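Local coordinates for YcaO (Methanopyrus kandleri, PDB 6CIB), which binds ADP and magnesium and, as a YcaO-family enzyme, probably uses ATP to drive backbone thioamidation of peptides, at residues 94-99 / 124-129; 203-208 / 220-225; 211-216 / 325-330. All coordinates share one frame; numbering follows the deposited sequence.

Contact 1: residues 94-99 / 124-129; sequences RGPEGD and PVYVPA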
# COMPACT_ATOMS: atom_id res chain seq x y z
N ARG A 94 -8.93 8.82 26.13
CA ARG A 94 -10.07 9.73 25.98
C ARG A 94 -9.83 11.15 26.45
O ARG A 94 -10.37 12.10 25.87
CB ARG A 94 -11.33 9.12 26.58
CG ARG A 94 -12.04 8.25 25.57
CD ARG A 94 -13.24 7.53 26.14
NE ARG A 94 -13.80 6.62 25.14
CZ ARG A 94 -13.38 5.37 24.94
NH1 ARG A 94 -12.40 4.86 25.69
NH2 ARG A 94 -13.94 4.62 24.01
N GLY A 95 -9.02 11.31 27.50
CA GLY A 95 -8.62 12.63 27.96
C GLY A 95 -7.12 12.81 27.80
O GLY A 95 -6.41 12.89 28.81
N PRO A 96 -6.62 12.87 26.55
CA PRO A 96 -5.17 12.86 26.40
C PRO A 96 -4.52 14.23 26.65
O PRO A 96 -5.11 15.28 26.36
CB PRO A 96 -4.98 12.42 24.95
CG PRO A 96 -6.21 12.86 24.24
CD PRO A 96 -7.30 13.07 25.25
N GLU A 97 -3.31 14.18 27.19
CA GLU A 97 -2.48 15.36 27.40
C GLU A 97 -1.31 15.29 26.42
O GLU A 97 -0.54 14.32 26.43
CB GLU A 97 -2.00 15.43 28.86
CG GLU A 97 -1.62 16.82 29.36
CD GLU A 97 -2.83 17.70 29.67
OE1 GLU A 97 -3.75 17.26 30.39
OE2 GLU A 97 -2.84 18.87 29.21
N GLY A 98 -1.19 16.32 25.58
CA GLY A 98 -0.11 16.43 24.60
C GLY A 98 -0.58 16.95 23.26
O GLY A 98 -1.73 17.40 23.12
N ASP A 99 0.31 16.91 22.27
CA ASP A 99 -0.01 17.31 20.89
C ASP A 99 -1.06 16.38 20.28
O ASP A 99 -1.10 15.18 20.58
CB ASP A 99 1.25 17.30 20.02
CG ASP A 99 2.26 18.38 20.41
OD1 ASP A 99 1.87 19.56 20.57
OD2 ASP A 99 3.46 18.05 20.53
N PRO A 124 5.78 12.66 21.13
CA PRO A 124 4.46 12.04 21.05
C PRO A 124 3.42 12.96 20.39
O PRO A 124 3.47 14.19 20.55
CB PRO A 124 4.09 11.79 22.51
CG PRO A 124 5.39 11.79 23.25
CD PRO A 124 6.23 12.80 22.53
N VAL A 125 2.52 12.36 19.62
CA VAL A 125 1.36 13.05 19.04
C VAL A 125 0.15 12.10 19.05
O VAL A 125 0.28 10.93 18.68
CB VAL A 125 1.67 13.67 17.64
CG1 VAL A 125 2.14 12.62 16.63
CG2 VAL A 125 0.48 14.46 17.09
N TYR A 126 -0.99 12.61 19.50
CA TYR A 126 -2.23 11.83 19.52
C TYR A 126 -2.97 11.89 18.19
O TYR A 126 -3.10 12.95 17.57
CB TYR A 126 -3.14 12.24 20.68
CG TYR A 126 -2.61 11.77 22.02
CD1 TYR A 126 -2.92 10.50 22.51
CD2 TYR A 126 -1.76 12.60 22.78
CE1 TYR A 126 -2.42 10.07 23.74
CE2 TYR A 126 -1.25 12.17 24.00
CZ TYR A 126 -1.58 10.91 24.48
OH TYR A 126 -1.09 10.48 25.68
N VAL A 127 -3.43 10.72 17.76
CA VAL A 127 -4.09 10.55 16.47
C VAL A 127 -5.49 10.01 16.76
O VAL A 127 -5.63 9.16 17.65
CB VAL A 127 -3.25 9.62 15.56
CG1 VAL A 127 -4.00 9.19 14.31
CG2 VAL A 127 -1.97 10.33 15.14
N PRO A 128 -6.53 10.50 16.05
CA PRO A 128 -7.88 9.97 16.27
C PRO A 128 -7.94 8.48 16.00
O PRO A 128 -7.23 8.00 15.11
CB PRO A 128 -8.74 10.73 15.24
CG PRO A 128 -7.96 11.97 14.92
CD PRO A 128 -6.52 11.53 14.99
N ALA A 129 -8.76 7.77 16.77
CA ALA A 129 -8.95 6.33 16.58
C ALA A 129 -9.39 5.97 15.15
O ALA A 129 -8.96 4.95 14.62
CB ALA A 129 -9.93 5.77 17.60
O HOH W 1 -2.09 12.05 28.32
O HOH W 2 4.40 16.17 18.69
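One face of the Tyr-126 ring is taken by Pro-96, whose CB stands 3.5 Å above the ring centroid and only 4° off the ring normal, a CH-pi contact. At the ring's edge lies Asp-99 O, in plane, with Glu-97 O close by at 3.3 Å from Tyr-126 CE2. The ring belongs to strand 124-128, an outermost strand of the five-stranded antiparallel sheet, and loop 94-99 meets the strand through Asp-99, on the edge not taken by 113-118. Tyr-126 holds CG beside its own backbone N (chi1 -72°), so the ring reaches toward the loop, against Pro-96, where Trp-113 and Glu-115 of strand 113-118 also touch it. Its N-H makes the one direct hydrogen bond of the contact, 2.8 Å from Tyr-126 N to Asp-99 O and nearly straight at 175°, although the donor sits above the carbonyl plane. Gly-98 passes so near the ring that a side chain there would crowd CE2. An alanine at Tyr-126 would remove the ring that Pro-96 CB packs on and the hydroxyl that meets a water, and would probably loosen loop 94-99. That water accepts from Glu-97 N at 2.7 Å and lies 3.2 Å from Tyr-126 OH. A second water donates two bonds, 2.8 Å to Asp-99 OD2 and 2.9 Å to Pro-124 O.

Contact 2: residues 203-208 / 220-225; sequences RVELRL and GAVTEA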
# COMPACT_ATOMS: atom_id res chain seq x y z
N ARG A 203 -3.89 -5.93 -22.95
CA ARG A 203 -2.72 -5.08 -22.81
C ARG A 203 -2.37 -4.83 -21.35
O ARG A 203 -3.25 -4.75 -20.49
CB ARG A 203 -2.93 -3.73 -23.53
CG ARG A 203 -2.97 -3.81 -25.05
CD ARG A 203 -2.05 -2.79 -25.69
NE ARG A 203 -2.64 -1.45 -25.73
CZ ARG A 203 -1.98 -0.34 -26.03
NH1 ARG A 203 -0.68 -0.37 -26.31
NH2 ARG A 203 -2.63 0.83 -26.04
N VAL A 204 -1.07 -4.73 -21.07
CA VAL A 204 -0.58 -4.28 -19.77
C VAL A 204 0.33 -3.09 -20.01
O VAL A 204 1.37 -3.21 -20.65
CB VAL A 204 0.14 -5.39 -18.96
CG1 VAL A 204 0.75 -4.82 -17.68
CG2 VAL A 204 -0.82 -6.52 -18.60
N GLU A 205 -0.08 -1.94 -19.48
CA GLU A 205 0.60 -0.66 -19.72
C GLU A 205 1.26 -0.15 -18.44
O GLU A 205 0.64 -0.18 -17.37
CB GLU A 205 -0.41 0.37 -20.21
CG GLU A 205 -1.06 0.08 -21.56
CD GLU A 205 -0.19 0.52 -22.72
OE1 GLU A 205 0.23 1.70 -22.74
OE2 GLU A 205 0.08 -0.32 -23.60
N LEU A 206 2.51 0.30 -18.55
CA LEU A 206 3.24 0.85 -17.40
C LEU A 206 3.35 2.37 -17.48
O LEU A 206 3.53 2.93 -18.56
CB LEU A 206 4.63 0.22 -17.27
CG LEU A 206 4.71 -1.28 -16.92
CD1 LEU A 206 6.14 -1.78 -17.04
CD2 LEU A 206 4.15 -1.58 -15.53
N ARG A 207 3.23 3.02 -16.32
CA ARG A 207 3.33 4.47 -16.19
C ARG A 207 4.24 4.86 -15.02
O ARG A 207 4.19 4.22 -13.97
CB ARG A 207 1.95 5.09 -15.94
CG ARG A 207 0.88 4.81 -16.99
CD ARG A 207 1.21 5.36 -18.36
NE ARG A 207 0.19 4.97 -19.33
CZ ARG A 207 0.35 4.07 -20.29
NH1 ARG A 207 1.52 3.45 -20.46
NH2 ARG A 207 -0.66 3.79 -21.10
N LEU A 208 5.05 5.89 -15.22
CA LEU A 208 5.75 6.53 -14.11
C LEU A 208 4.91 7.71 -13.61
O LEU A 208 4.76 8.72 -14.30
CB LEU A 208 7.17 6.97 -14.49
CG LEU A 208 8.06 7.45 -13.33
CD1 LEU A 208 8.53 6.30 -12.44
CD2 LEU A 208 9.25 8.23 -13.85
N GLY A 220 2.55 2.92 -11.98
CA GLY A 220 1.22 2.37 -12.19
C GLY A 220 1.21 1.42 -13.36
O GLY A 220 1.94 1.62 -14.34
N ALA A 221 0.42 0.36 -13.24
CA ALA A 221 0.16 -0.58 -14.33
C ALA A 221 -1.34 -0.62 -14.58
O ALA A 221 -2.13 -0.74 -13.64
CB ALA A 221 0.69 -1.96 -14.00
N VAL A 222 -1.73 -0.51 -15.85
CA VAL A 222 -3.14 -0.57 -16.24
C VAL A 222 -3.35 -1.64 -17.30
O VAL A 222 -2.49 -1.85 -18.17
CB VAL A 222 -3.73 0.80 -16.69
CG1 VAL A 222 -3.87 1.75 -15.51
CG2 VAL A 222 -2.90 1.45 -17.80
N THR A 223 -4.49 -2.33 -17.21
CA THR A 223 -4.83 -3.36 -18.19
C THR A 223 -5.98 -2.96 -19.10
O THR A 223 -6.88 -2.22 -18.71
CB THR A 223 -5.13 -4.73 -17.54
OG1 THR A 223 -6.30 -4.65 -16.73
CG2 THR A 223 -3.95 -5.21 -16.70
N GLU A 224 -5.89 -3.44 -20.33
CA GLU A 224 -6.99 -3.46 -21.27
C GLU A 224 -7.34 -4.93 -21.47
O GLU A 224 -6.44 -5.77 -21.61
CB GLU A 224 -6.56 -2.81 -22.58
CG GLU A 224 -7.71 -2.39 -23.49
CD GLU A 224 -7.24 -1.65 -24.73
OE1 GLU A 224 -6.25 -0.89 -24.65
OE2 GLU A 224 -7.88 -1.83 -25.78
N ALA A 225 -8.62 -5.25 -21.46
CA ALA A 225 -9.08 -6.63 -21.60
C ALA A 225 -10.43 -6.65 -22.30
O ALA A 225 -11.15 -5.63 -22.30
CB ALA A 225 -9.18 -7.31 -20.24
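Glu-205 starts with CG beside its backbone N and then bends at chi2 (-83°), which swings the carboxylate along its own strand to a place between two arginines. Arg-207 bends at chi2 too (-63°), and its guanidinium comes at Glu-205 end-on. Both terminal nitrogens converge on one oxygen: Arg-207 NH2 reaches Glu-205 OE1 at 2.8 Å, on the anti lone pair, while NH1 comes to the same atom from above the carboxylate plane at 3.2 Å. Arg-207 NH1 also bonds to Leu-206 O, and NE to Trp-292 O, so little rotation is left to the group.

Arg-203, kinked at chi2 and chi3, meets the acid differently. Glu-205 CD lies off-centre over one face of its guanidinium, and the 2.8 Å approach of Arg-203 NH1 to Glu-205 OE2 is a matter of charge alone, since no N-H points at the oxygen. At the edge of that guanidinium Glu-224 OE1 makes a long salt bridge, 3.8 Å from Arg-203 NE, the two planes turned 79° apart; Lys-286 is a second partner for this carboxylate. The two arginines around Glu-205 would probably favour its ionised form.

Beside these charges, Val-222 CG2 packs 3.6 Å from Glu-205 CB. The other face is mostly apolar: Leu-206 CD2 meets Ala-221 CB at 3.8 Å, Val-204 and Thr-223 lie side by side, and helix 241-260 covers all four. Thr-223 OG1 turns its polarity to Val-232 N and Glu-230 O. Six backbone hydrogen bonds, two at each of the pairs Arg-203/Glu-224, Glu-205/Val-222 and Arg-207/Gly-220, mark a regular antiparallel beta hairpin whose strand 217-224 pairs on its far side with 233-238, while 203-209 also bonds to the 182-184 backbone.

Contact 3: residues 211-216 / 325-330; sequences SRVEGV and AEAGLG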
# COMPACT_ATOMS: atom_id res chain seq x y z
N SER A 211 5.91 11.66 -8.59
CA SER A 211 6.12 11.50 -7.16
C SER A 211 6.41 12.85 -6.52
O SER A 211 7.25 13.61 -7.01
CB SER A 211 7.27 10.53 -6.92
OG SER A 211 7.59 10.45 -5.54
N ARG A 212 5.73 13.12 -5.41
CA ARG A 212 5.97 14.34 -4.63
C ARG A 212 7.07 14.16 -3.58
O ARG A 212 7.36 15.08 -2.83
CB ARG A 212 4.68 14.82 -3.97
CG ARG A 212 3.62 15.30 -4.94
CD ARG A 212 2.27 15.23 -4.27
NE ARG A 212 1.76 16.54 -3.93
CZ ARG A 212 0.77 16.80 -3.08
NH1 ARG A 212 0.16 15.84 -2.39
NH2 ARG A 212 0.41 18.07 -2.92
N VAL A 213 7.68 12.97 -3.55
CA VAL A 213 8.73 12.66 -2.57
C VAL A 213 10.02 12.29 -3.32
O VAL A 213 10.06 11.33 -4.09
CB VAL A 213 8.31 11.50 -1.63
CG1 VAL A 213 9.39 11.22 -0.58
CG2 VAL A 213 6.98 11.80 -0.94
N GLU A 214 11.08 13.05 -3.08
CA GLU A 214 12.33 12.82 -3.80
C GLU A 214 13.04 11.56 -3.34
O GLU A 214 13.11 11.27 -2.15
CB GLU A 214 13.27 14.02 -3.72
CG GLU A 214 14.15 14.10 -4.95
CD GLU A 214 15.23 15.13 -4.84
OE1 GLU A 214 14.89 16.32 -4.68
OE2 GLU A 214 16.42 14.74 -4.90
N GLY A 215 13.56 10.81 -4.32
CA GLY A 215 14.17 9.51 -4.08
C GLY A 215 13.20 8.34 -4.12
O GLY A 215 13.64 7.20 -4.10
N VAL A 216 11.89 8.63 -4.16
CA VAL A 216 10.86 7.58 -4.21
C VAL A 216 10.14 7.63 -5.56
O VAL A 216 9.64 8.68 -5.97
CB VAL A 216 9.82 7.71 -3.06
CG1 VAL A 216 8.79 6.57 -3.12
CG2 VAL A 216 10.50 7.70 -1.71
N ALA A 325 9.17 13.96 5.14
CA ALA A 325 9.11 15.18 5.97
C ALA A 325 9.46 16.46 5.19
O ALA A 325 8.93 17.52 5.50
CB ALA A 325 10.00 15.05 7.20
N GLU A 326 10.31 16.33 4.17
CA GLU A 326 10.73 17.46 3.32
C GLU A 326 9.73 17.83 2.22
O GLU A 326 9.84 18.90 1.62
CB GLU A 326 12.07 17.16 2.67
CG GLU A 326 13.26 17.36 3.58
CD GLU A 326 14.46 16.52 3.19
OE1 GLU A 326 14.63 16.18 2.00
OE2 GLU A 326 15.26 16.21 4.08
N ALA A 327 8.75 16.95 1.98
CA ALA A 327 7.92 17.01 0.78
C ALA A 327 6.80 18.04 0.80
O ALA A 327 6.13 18.23 -0.21
CB ALA A 327 7.36 15.61 0.48
N GLY A 328 6.60 18.70 1.94
CA GLY A 328 5.47 19.62 2.10
C GLY A 328 4.15 18.89 2.27
O GLY A 328 3.09 19.40 1.87
N LEU A 329 4.21 17.70 2.87
CA LEU A 329 3.03 16.84 3.04
C LEU A 329 2.62 16.68 4.51
O LEU A 329 1.95 15.71 4.87
CB LEU A 329 3.27 15.46 2.39
CG LEU A 329 3.65 15.37 0.91
CD1 LEU A 329 3.95 13.93 0.51
CD2 LEU A 329 2.60 15.96 -0.01
N GLY A 330 3.04 17.62 5.35
CA GLY A 330 2.71 17.61 6.78
C GLY A 330 3.58 16.66 7.59
O GLY A 330 4.72 16.35 7.19
O HOH W 3 6.72 17.60 -2.62
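One bridging water makes two bonds, donating to Arg-212 O at 2.6 Å and to Ala-327 O at 2.6 Å and so spending both its protons on the two loops. Next to this bridge Ala-327 points its CB at the same carbonyl, 3.4 Å from Arg-212 O. The same methyl faces Val-213 CG2 at 4.1 Å. Val-213 places CG2 beside its backbone N, where it also meets Leu-329 CD1 at 4.0 Å, the two side chains crossing obliquely.

The other methyl of Leu-329 goes to the arginine. CD2 lies over one face of the Arg-212 guanidinium, offset toward the rim and nearest to NH1, at 3.4 Å. The Arg-212 chain bends at chi3 (108°) to lay its flat end across the leucine, and the guanidinium is held from outside the two segments: NH1 by Asp-169 of helix 154-177, NH2 by the carbonyl of Asn-366. Asn-366 binds Gly-328 O as well, through its side-chain amide, so the C-terminal part of the chain ties both loops together.

Two backbone features give the loops their shape. Residues 213-216 form a type II beta turn, with Gly-215 supplying the positive phi (89°), and Ser-211 OG lies inside the loop, 2.7 Å from Val-216 O. On the other side Gly-328, also with positive phi, is where the chain leaves helix 313-325 on its way to strand 332-336.

With direct contact made by methyl groups and the polar links indirect, through one water and through Asn-366, the mutual position of the loops probably depends on shape and on these shared partners more than on any direct polar bond.

Overall arrangement
Contact 1 closes before the other two open, and it lies about 25 Å from the centre of the chain, on the far side from contact 2; their centres are about 42 Å apart. Contact 3 is about 25 Å from each, centre to centre. Its loop 211-216 is the connection of the hairpin that contact 2 zips up, so contacts 2 and 3 interlace along the sequence. Its other loop, 325-330, leads into strand 332-336, a member of the five-stranded sheet whose edge strand carries contact 1. Contact 3 thus brings the turn of the hairpin against the loop that leads into the larger sheet. All three lie within the YcaO family region, which supplies part of the ADP and magnesium site.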